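Local coordinates for protein glucoamylase (Thermoanaerobacterium thermosaccharolyticum, PDB 1LF6) that hydrolyses alpha-1,4-linked glucans such as starch as a family 15 glucoamylase, probably releasing beta-D-glucose successively from the non-reducing chain ends, at residues Val86-Glu89 with Thr90-Ala93; Phe125-Lys129 with Arg130-Ile134; Leu190-Asn193 with Ile194-Gly198. All coordinates share one frame; numbering follows the deposited sequence.

In the fold
All three contacts are local turns in the N-terminal beta-sandwich domain of this glucoamylase, away from the residues thought to be catalytic. Contact 2 is the most buried: it closes the hairpin of strands 118-126 and 132-141, and it combines cross-strand packing with an Asp-Arg salt bridge whose arginine also reaches helix 254-266. Contacts 1 and 3 are only partly buried. Contact 1 is a polar capped turn between strands 70-80 and 93-99, built on carboxylates; contact 3 is a serine-centred turn with an indole folded back beside it, between strands 186-192 and 198-203. Contacts 2 and 3 reach the same sheet, about 7 Å apart at their nearest atoms, whereas contact 1 lies about 12 Å from either, again between nearest atoms.

Contact 1 (Val86-Glu89 with Thr90-Ala93)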
ATOM      1  N   VAL A  86     -25.692  -4.520 -21.962  1.00 50.24           N
ATOM      2  CA  VAL A  86     -24.261  -4.242 -22.064  1.00 48.11           C
ATOM      3  C   VAL A  86     -23.665  -4.158 -20.656  1.00 46.06           C
ATOM      4  O   VAL A  86     -23.588  -3.075 -20.077  1.00 46.17           O
ATOM      5  CB  VAL A  86     -23.998  -2.896 -22.781  1.00 47.97           C
ATOM      6  CG1 VAL A  86     -22.505  -2.628 -22.860  1.00 48.01           C
ATOM      7  CG2 VAL A  86     -24.602  -2.919 -24.172  1.00 49.97           C
ATOM      8  N   PRO A  87     -23.255  -5.304 -20.080  1.00 44.99           N
ATOM      9  CA  PRO A  87     -22.670  -5.306 -18.734  1.00 42.44           C
ATOM     10  C   PRO A  87     -21.158  -5.109 -18.659  1.00 39.56           C
ATOM     11  O   PRO A  87     -20.396  -5.667 -19.450  1.00 38.29           O
ATOM     12  CB  PRO A  87     -23.091  -6.664 -18.180  1.00 43.19           C
ATOM     13  CG  PRO A  87     -23.021  -7.520 -19.379  1.00 44.25           C
ATOM     14  CD  PRO A  87     -23.697  -6.665 -20.439  1.00 45.58           C
ATOM     15  N   ASP A  88     -20.749  -4.297 -17.688  1.00 37.17           N
ATOM     16  CA  ASP A  88     -19.347  -4.001 -17.417  1.00 32.74           C
ATOM     17  C   ASP A  88     -19.008  -4.947 -16.272  1.00 30.67           C
ATOM     18  O   ASP A  88     -19.584  -4.838 -15.192  1.00 31.03           O
ATOM     19  CB  ASP A  88     -19.211  -2.539 -16.979  1.00 32.30           C
ATOM     20  CG  ASP A  88     -17.788  -2.164 -16.557  1.00 32.25           C
ATOM     21  OD1 ASP A  88     -17.496  -0.948 -16.520  1.00 30.54           O
ATOM     22  OD2 ASP A  88     -16.972  -3.059 -16.254  1.00 29.02           O
ATOM     23  N   GLU A  89     -18.095  -5.883 -16.513  1.00 28.76           N
ATOM     24  CA  GLU A  89     -17.727  -6.862 -15.492  1.00 27.59           C
ATOM     25  C   GLU A  89     -17.347  -6.234 -14.150  1.00 27.54           C
ATOM     26  O   GLU A  89     -17.657  -6.788 -13.097  1.00 25.63           O
ATOM     27  CB  GLU A  89     -16.576  -7.749 -15.987  1.00 26.61           C
ATOM     28  CG  GLU A  89     -15.194  -7.121 -15.857  1.00 28.01           C
ATOM     29  CD  GLU A  89     -14.073  -8.054 -16.286  1.00 27.20           C
ATOM     30  OE1 GLU A  89     -14.172  -9.268 -16.010  1.00 28.85           O
ATOM     31  OE2 GLU A  89     -13.089  -7.570 -16.883  1.00 26.54           O
ATOM     32  N   THR A  90     -16.691  -5.075 -14.189  1.00 26.86           N
ATOM     33  CA  THR A  90     -16.267  -4.412 -12.960  1.00 27.54           C
ATOM     34  C   THR A  90     -17.408  -3.901 -12.088  1.00 28.45           C
ATOM     35  O   THR A  90     -17.180  -3.458 -10.963  1.00 27.84           O
ATOM     36  CB  THR A  90     -15.296  -3.231 -13.246  1.00 25.86           C
ATOM     37  OG1 THR A  90     -15.976  -2.194 -13.963  1.00 28.11           O
ATOM     38  CG2 THR A  90     -14.110  -3.706 -14.066  1.00 24.22           C
ATOM     39  N   LYS A  91     -18.640  -3.964 -12.586  1.00 30.31           N
ATOM     40  CA  LYS A  91     -19.772  -3.493 -11.790  1.00 30.08           C
ATOM     41  C   LYS A  91     -21.038  -4.327 -11.932  1.00 30.16           C
ATOM     42  O   LYS A  91     -21.923  -4.258 -11.082  1.00 28.52           O
ATOM     43  CB  LYS A  91     -20.078  -2.036 -12.137  1.00 32.73           C
ATOM     44  CG  LYS A  91     -20.191  -1.773 -13.617  1.00 35.90           C
ATOM     45  CD  LYS A  91     -19.386  -0.547 -14.016  1.00 38.17           C
ATOM     46  CE  LYS A  91     -19.924   0.715 -13.360  1.00 38.54           C
ATOM     47  NZ  LYS A  91     -19.160   1.909 -13.806  1.00 38.72           N
ATOM     48  N   ASP A  92     -21.122  -5.120 -12.997  1.00 29.82           N
ATOM     49  CA  ASP A  92     -22.310  -5.936 -13.228  1.00 29.82           C
ATOM     50  C   ASP A  92     -22.081  -7.426 -13.009  1.00 30.21           C
ATOM     51  O   ASP A  92     -22.907  -8.249 -13.407  1.00 31.04           O
ATOM     52  CB  ASP A  92     -22.831  -5.708 -14.648  1.00 29.98           C
ATOM     53  CG  ASP A  92     -23.087  -4.244 -14.944  1.00 28.00           C
ATOM     54  OD1 ASP A  92     -23.688  -3.567 -14.085  1.00 28.23           O
ATOM     55  OD2 ASP A  92     -22.693  -3.774 -16.031  1.00 28.88           O
ATOM     56  N   ALA A  93     -20.966  -7.771 -12.375  1.00 29.01           N
ATOM     57  CA  ALA A  93     -20.651  -9.170 -12.113  1.00 28.41           C
ATOM     58  C   ALA A  93     -20.032  -9.330 -10.731  1.00 27.98           C
ATOM     59  O   ALA A  93     -19.435  -8.396 -10.201  1.00 29.53           O
ATOM     60  CB  ALA A  93     -19.698  -9.693 -13.182  1.00 27.36           C
TER
HETATM   61  O   HOH W   1     -16.701  -7.661 -10.456  1.00 21.15           O
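Asp88 OD2 accepts two bonds from Thr90, one from OG1 at 2.6 Å and one from its backbone N at 2.9 Å, both reaching the same face of the carboxylate from above its plane. A chi1 of 175° points CG of Asp88 away from its own backbone N and brings the carboxylate back to the Thr90 amide at the start of the short helix 89-92. Asp92 OD2 returns a bond to Asp88 N at 2.6 Å, met on the anti side of the carboxylate. Asp88 O in turn accepts from Lys91 N at 2.9 Å and from Asp92 N at 2.7 Å, the latter bond running nearly straight on from the carbonyl.

Packing is lighter. Lys91 lays CD against Asp88 OD1 (3.2 Å), and that oxygen has its salt bridge with Lys76. Pro87, which has no N-H to satisfy, sets CB beside Asp92 CB at 3.7 Å. Glu89 sends its carboxylate the other way, to Phe77 N, Asn111 and Lys122. Aspartate suits the N-cap position because its short side chain can reach the amide two residues on: Asp88 caps a short, weakly bonded helical turn that leads into strand 93-99.

Contact 2 (Phe125-Lys129 with Arg130-Ile134)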
ATOM      1  N   PHE A 125      -0.565 -12.555 -13.819  1.00 20.72           N
ATOM      2  CA  PHE A 125       0.782 -12.546 -13.257  1.00 21.86           C
ATOM      3  C   PHE A 125       1.697 -11.862 -14.264  1.00 21.51           C
ATOM      4  O   PHE A 125       1.238 -11.400 -15.305  1.00 22.74           O
ATOM      5  CB  PHE A 125       1.260 -13.976 -12.983  1.00 21.04           C
ATOM      6  CG  PHE A 125       1.345 -14.836 -14.212  1.00 21.49           C
ATOM      7  CD1 PHE A 125       2.537 -14.941 -14.924  1.00 22.62           C
ATOM      8  CD2 PHE A 125       0.227 -15.527 -14.670  1.00 21.73           C
ATOM      9  CE1 PHE A 125       2.613 -15.724 -16.075  1.00 23.49           C
ATOM     10  CE2 PHE A 125       0.293 -16.309 -15.818  1.00 21.88           C
ATOM     11  CZ  PHE A 125       1.488 -16.409 -16.523  1.00 21.73           C
ATOM     12  N   THR A 126       2.987 -11.789 -13.964  1.00 23.21           N
ATOM     13  CA  THR A 126       3.914 -11.140 -14.881  1.00 23.27           C
ATOM     14  C   THR A 126       4.994 -12.080 -15.404  1.00 24.24           C
ATOM     15  O   THR A 126       5.169 -13.188 -14.898  1.00 22.62           O
ATOM     16  CB  THR A 126       4.594  -9.933 -14.216  1.00 24.47           C
ATOM     17  OG1 THR A 126       5.278 -10.359 -13.033  1.00 23.80           O
ATOM     18  CG2 THR A 126       3.559  -8.875 -13.851  1.00 22.18           C
ATOM     19  N   ASP A 127       5.708 -11.618 -16.425  1.00 25.69           N
ATOM     20  CA  ASP A 127       6.786 -12.373 -17.042  1.00 26.41           C
ATOM     21  C   ASP A 127       8.039 -12.123 -16.211  1.00 26.92           C
ATOM     22  O   ASP A 127       8.534 -11.000 -16.145  1.00 26.72           O
ATOM     23  CB  ASP A 127       6.981 -11.886 -18.486  1.00 27.79           C
ATOM     24  CG  ASP A 127       7.986 -12.728 -19.272  1.00 27.10           C
ATOM     25  OD1 ASP A 127       7.890 -12.742 -20.516  1.00 27.15           O
ATOM     26  OD2 ASP A 127       8.869 -13.357 -18.655  1.00 27.88           O
ATOM     27  N   VAL A 128       8.542 -13.170 -15.563  1.00 28.29           N
ATOM     28  CA  VAL A 128       9.723 -13.041 -14.716  1.00 28.08           C
ATOM     29  C   VAL A 128      10.965 -12.534 -15.449  1.00 28.94           C
ATOM     30  O   VAL A 128      11.858 -11.946 -14.835  1.00 28.94           O
ATOM     31  CB  VAL A 128      10.072 -14.387 -14.036  1.00 28.20           C
ATOM     32  CG1 VAL A 128       8.918 -14.834 -13.142  1.00 26.09           C
ATOM     33  CG2 VAL A 128      10.368 -15.448 -15.095  1.00 28.89           C
ATOM     34  N   LYS A 129      11.016 -12.740 -16.762  1.00 29.94           N
ATOM     35  CA  LYS A 129      12.172 -12.324 -17.553  1.00 31.57           C
ATOM     36  C   LYS A 129      12.103 -10.956 -18.209  1.00 31.63           C
ATOM     37  O   LYS A 129      13.141 -10.361 -18.501  1.00 33.27           O
ATOM     38  CB  LYS A 129      12.466 -13.357 -18.641  1.00 34.29           C
ATOM     39  CG  LYS A 129      13.192 -14.595 -18.158  1.00 34.79           C
ATOM     40  CD  LYS A 129      13.581 -15.465 -19.338  1.00 38.45           C
ATOM     41  CE  LYS A 129      14.598 -16.517 -18.937  1.00 39.68           C
ATOM     42  NZ  LYS A 129      15.100 -17.261 -20.127  1.00 42.37           N
ATOM     43  N   ARG A 130      10.900 -10.452 -18.451  1.00 29.84           N
ATOM     44  CA  ARG A 130      10.764  -9.158 -19.105  1.00 29.51           C
ATOM     45  C   ARG A 130       9.571  -8.351 -18.601  1.00 28.70           C
ATOM     46  O   ARG A 130       8.723  -8.865 -17.877  1.00 28.48           O
ATOM     47  CB  ARG A 130      10.668  -9.371 -20.615  1.00 29.47           C
ATOM     48  CG  ARG A 130       9.589 -10.365 -21.020  1.00 30.15           C
ATOM     49  CD  ARG A 130       9.715 -10.752 -22.488  1.00 31.05           C
ATOM     50  NE  ARG A 130      10.903 -11.563 -22.752  1.00 29.65           N
ATOM     51  CZ  ARG A 130      10.987 -12.872 -22.531  1.00 30.04           C
ATOM     52  NH1 ARG A 130      12.112 -13.523 -22.803  1.00 28.49           N
ATOM     53  NH2 ARG A 130       9.944 -13.537 -22.048  1.00 26.24           N
ATOM     54  N   ASN A 131       9.508  -7.085 -19.003  1.00 28.41           N
ATOM     55  CA  ASN A 131       8.448  -6.181 -18.566  1.00 28.52           C
ATOM     56  C   ASN A 131       7.096  -6.351 -19.254  1.00 28.34           C
ATOM     57  O   ASN A 131       6.700  -5.530 -20.087  1.00 28.07           O
ATOM     58  CB  ASN A 131       8.921  -4.731 -18.713  1.00 28.01           C
ATOM     59  CG  ASN A 131      10.225  -4.472 -17.981  1.00 27.67           C
ATOM     60  OD1 ASN A 131      10.382  -4.857 -16.828  1.00 29.49           O
ATOM     61  ND2 ASN A 131      11.165  -3.814 -18.646  1.00 27.22           N
ATOM     62  N   SER A 132       6.377  -7.410 -18.895  1.00 29.05           N
ATOM     63  CA  SER A 132       5.062  -7.648 -19.479  1.00 29.34           C
ATOM     64  C   SER A 132       4.086  -8.253 -18.477  1.00 28.38           C
ATOM     65  O   SER A 132       4.450  -9.106 -17.664  1.00 29.20           O
ATOM     66  CB  SER A 132       5.174  -8.566 -20.701  1.00 31.63           C
ATOM     67  OG  SER A 132       5.385  -9.908 -20.307  1.00 35.92           O
ATOM     68  N   LEU A 133       2.843  -7.792 -18.543  1.00 27.90           N
ATOM     69  CA  LEU A 133       1.781  -8.282 -17.673  1.00 26.48           C
ATOM     70  C   LEU A 133       0.965  -9.265 -18.498  1.00 27.03           C
ATOM     71  O   LEU A 133       0.624  -8.984 -19.649  1.00 25.21           O
ATOM     72  CB  LEU A 133       0.882  -7.134 -17.208  1.00 27.97           C
ATOM     73  CG  LEU A 133      -0.314  -7.550 -16.347  1.00 28.69           C
ATOM     74  CD1 LEU A 133       0.180  -8.150 -15.037  1.00 25.79           C
ATOM     75  CD2 LEU A 133      -1.199  -6.335 -16.081  1.00 30.22           C
ATOM     76  N   ILE A 134       0.649 -10.410 -17.905  1.00 25.52           N
ATOM     77  CA  ILE A 134      -0.097 -11.442 -18.608  1.00 25.37           C
ATOM     78  C   ILE A 134      -1.450 -11.730 -17.981  1.00 23.86           C
ATOM     79  O   ILE A 134      -1.581 -11.774 -16.762  1.00 25.69           O
ATOM     80  CB  ILE A 134       0.709 -12.756 -18.632  1.00 25.18           C
ATOM     81  CG1 ILE A 134       2.082 -12.505 -19.254  1.00 27.09           C
ATOM     82  CG2 ILE A 134      -0.055 -13.819 -19.401  1.00 24.91           C
ATOM     83  CD1 ILE A 134       3.093 -13.600 -18.987  1.00 30.76           C
TER
HETATM   84  O   HOH W   2      13.102 -16.707 -22.595  1.00 38.56           O
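Phe125 and Ile134 form an antiparallel hydrogen-bonded pair, Ile134 N giving to Phe125 O at 2.8 Å, followed by the non-hydrogen-bonded pair Thr126 with Leu133 and by Asp127 N bonded to Ser132 O at 3.1 Å. On one face, Ile134 lies over the Phe125 ring, offset toward its rim, with CD1 coming to 3.6 Å from ring atom CE1. The opposite face brings Thr126 CG2 to 3.7 Å from Leu133 CD1, the threonine methyl and the leucine branch giving this buried pair an apolar touch.

These pairs close the beta hairpin of strands 118-126 and 132-141, and Asp127 shapes its connection. Its CG stands anti to the backbone N (chi1 -173°), which turns the carboxylate over the loop. There OD2 accepts the Lys129 N-H at 2.9 Å from above the carboxylate plane, making an Asx turn. OD1 meets Arg130 NH2 in a salt bridge of 2.7 Å, on the syn side, with the two flat groups 74° apart.

Arg130 bends at chi3 (69°) to bring its guanidinium back to Asp127, and Lys129 CB lies over one guanidinium face. Glu263 and Glu267 bind the same group, tying the hairpin end to helix 254-266 and the loop after it. Replacing Arg130 with an alanine is likely to leave Asp127 without its cationic mate and to take from Glu263 and Glu267 the cation they both bind. Ser132 OG approaches Asp127 CB but bonds to Thr264, which also serves Asp127 OD1.

Contact 3 (Leu190-Asn193 with Ile194-Gly198); sequences LSSN and IGWKG
Ser192 and Gly195 close a type I beta turn where strand 186-192 leaves its sheet, and Trp196, just beyond the turn, folds its indole back on the strand. The closing bond runs from Gly195 N to Ser192 O at 3.1 Å, with the donor standing well above the carbonyl plane. Ser192 adds a second link: with chi1 at -179° its OG extends away from the residue's own N, donates to Gly195 O at 3.0 Å and receives a weak bond from Ile194 N. Serine fits because its short hydroxyl can reach the backbone of the residues two and three places on, and Gly195 takes up a positive phi (73°), which favours glycine.

The CB methylene of Ser192 has a second role. It sits 3.7 Å from the centre of the six-membered ring of Trp196, only 6° off the normal, a CH-pi contact over the face. Leu190 comes to the indole from another direction, its CD2 meeting CH2 of Trp196 at the ring edge, 3.3 Å away, so the tryptophan is touched on face and edge by residues of one strand. Ile194 and Asn193 lie side by side, and Asn193 OD1 accepts from Glu245 N on strand 243-251.

Trp196 NE1 donates to Glu177 O, so the polar atom of the ring is satisfied while its carbons pack on Leu190 and Ser192. The chemistry therefore implies a turn closed by backbone and serine hydrogen bonds, followed by an indole oriented through both its N-H and its face.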
ATOM      1  N   LEU A 190      -0.288  -3.452 -26.229  1.00 28.14           N
ATOM      2  CA  LEU A 190      -1.316  -4.420 -25.873  1.00 28.58           C
ATOM      3  C   LEU A 190      -1.441  -5.424 -27.022  1.00 30.07           C
ATOM      4  O   LEU A 190      -1.641  -5.029 -28.170  1.00 27.86           O
ATOM      5  CB  LEU A 190      -2.653  -3.710 -25.669  1.00 27.65           C
ATOM      6  CG  LEU A 190      -3.725  -4.372 -24.804  1.00 28.23           C
ATOM      7  CD1 LEU A 190      -5.060  -3.718 -25.095  1.00 27.04           C
ATOM      8  CD2 LEU A 190      -3.807  -5.849 -25.088  1.00 30.73           C
ATOM      9  N   SER A 191      -1.327  -6.712 -26.712  1.00 31.35           N
ATOM     10  CA  SER A 191      -1.421  -7.747 -27.737  1.00 32.73           C
ATOM     11  C   SER A 191      -2.299  -8.922 -27.325  1.00 33.57           C
ATOM     12  O   SER A 191      -2.648  -9.079 -26.154  1.00 34.01           O
ATOM     13  CB  SER A 191      -0.024  -8.260 -28.097  1.00 33.50           C
ATOM     14  OG  SER A 191       0.593  -8.882 -26.983  1.00 34.83           O
ATOM     15  N   SER A 192      -2.649  -9.747 -28.309  1.00 33.89           N
ATOM     16  CA  SER A 192      -3.481 -10.926 -28.087  1.00 34.07           C
ATOM     17  C   SER A 192      -2.845 -12.114 -28.803  1.00 33.94           C
ATOM     18  O   SER A 192      -2.367 -11.977 -29.928  1.00 31.59           O
ATOM     19  CB  SER A 192      -4.888 -10.681 -28.637  1.00 33.29           C
ATOM     20  OG  SER A 192      -5.725 -11.800 -28.418  1.00 35.01           O
ATOM     21  N   ASN A 193      -2.833 -13.276 -28.155  1.00 34.31           N
ATOM     22  CA  ASN A 193      -2.244 -14.462 -28.763  1.00 34.54           C
ATOM     23  C   ASN A 193      -3.062 -14.894 -29.981  1.00 35.20           C
ATOM     24  O   ASN A 193      -2.548 -15.558 -30.883  1.00 35.01           O
ATOM     25  CB  ASN A 193      -2.156 -15.603 -27.741  1.00 34.37           C
ATOM     26  CG  ASN A 193      -3.512 -16.174 -27.376  1.00 34.44           C
ATOM     27  OD1 ASN A 193      -4.457 -15.438 -27.101  1.00 34.21           O
ATOM     28  ND2 ASN A 193      -3.609 -17.498 -27.360  1.00 35.34           N
ATOM     29  N   ILE A 194      -4.332 -14.502 -30.005  1.00 34.69           N
ATOM     30  CA  ILE A 194      -5.215 -14.834 -31.115  1.00 34.72           C
ATOM     31  C   ILE A 194      -5.569 -13.579 -31.903  1.00 34.85           C
ATOM     32  O   ILE A 194      -6.429 -13.613 -32.784  1.00 34.77           O
ATOM     33  CB  ILE A 194      -6.526 -15.475 -30.631  1.00 34.27           C
ATOM     34  CG1 ILE A 194      -7.251 -14.523 -29.680  1.00 33.76           C
ATOM     35  CG2 ILE A 194      -6.235 -16.801 -29.965  1.00 34.11           C
ATOM     36  CD1 ILE A 194      -8.668 -14.953 -29.347  1.00 31.84           C
ATOM     37  N   GLY A 195      -4.909 -12.473 -31.579  1.00 34.65           N
ATOM     38  CA  GLY A 195      -5.171 -11.225 -32.273  1.00 35.13           C
ATOM     39  C   GLY A 195      -6.505 -10.605 -31.897  1.00 35.17           C
ATOM     40  O   GLY A 195      -7.148 -11.037 -30.936  1.00 34.32           O
ATOM     41  N   TRP A 196      -6.930  -9.597 -32.656  1.00 35.06           N
ATOM     42  CA  TRP A 196      -8.192  -8.914 -32.387  1.00 35.85           C
ATOM     43  C   TRP A 196      -9.170  -9.059 -33.545  1.00 36.76           C
ATOM     44  O   TRP A 196      -8.766  -9.143 -34.705  1.00 37.36           O
ATOM     45  CB  TRP A 196      -7.951  -7.421 -32.137  1.00 34.35           C
ATOM     46  CG  TRP A 196      -6.778  -7.131 -31.258  1.00 33.40           C
ATOM     47  CD1 TRP A 196      -5.549  -6.680 -31.648  1.00 33.51           C
ATOM     48  CD2 TRP A 196      -6.715  -7.285 -29.838  1.00 33.63           C
ATOM     49  NE1 TRP A 196      -4.725  -6.540 -30.559  1.00 31.37           N
ATOM     50  CE2 TRP A 196      -5.415  -6.906 -29.433  1.00 33.58           C
ATOM     51  CE3 TRP A 196      -7.630  -7.707 -28.864  1.00 32.93           C
ATOM     52  CZ2 TRP A 196      -5.008  -6.936 -28.095  1.00 34.19           C
ATOM     53  CZ3 TRP A 196      -7.224  -7.737 -27.534  1.00 34.59           C
ATOM     54  CH2 TRP A 196      -5.923  -7.353 -27.163  1.00 33.83           C
ATOM     55  N   LYS A 197     -10.457  -9.082 -33.222  1.00 36.47           N
ATOM     56  CA  LYS A 197     -11.495  -9.186 -34.234  1.00 36.45           C
ATOM     57  C   LYS A 197     -11.771  -7.770 -34.728  1.00 37.82           C
ATOM     58  O   LYS A 197     -12.472  -7.563 -35.718  1.00 38.91           O
ATOM     59  CB  LYS A 197     -12.768  -9.780 -33.629  1.00 36.61           C
ATOM     60  CG  LYS A 197     -13.896  -9.966 -34.629  1.00 37.98           C
ATOM     61  CD  LYS A 197     -15.096 -10.659 -34.003  1.00 37.95           C
ATOM     62  CE  LYS A 197     -16.179 -10.919 -35.042  1.00 39.32           C
ATOM     63  NZ  LYS A 197     -17.332 -11.667 -34.467  1.00 40.78           N
ATOM     64  N   GLY A 198     -11.202  -6.800 -34.019  1.00 37.34           N
ATOM     65  CA  GLY A 198     -11.377  -5.400 -34.365  1.00 36.81           C
ATOM     66  C   GLY A 198     -10.839  -4.523 -33.248  1.00 37.01           C
ATOM     67  O   GLY A 198     -10.782  -4.953 -32.095  1.00 36.49           O
TER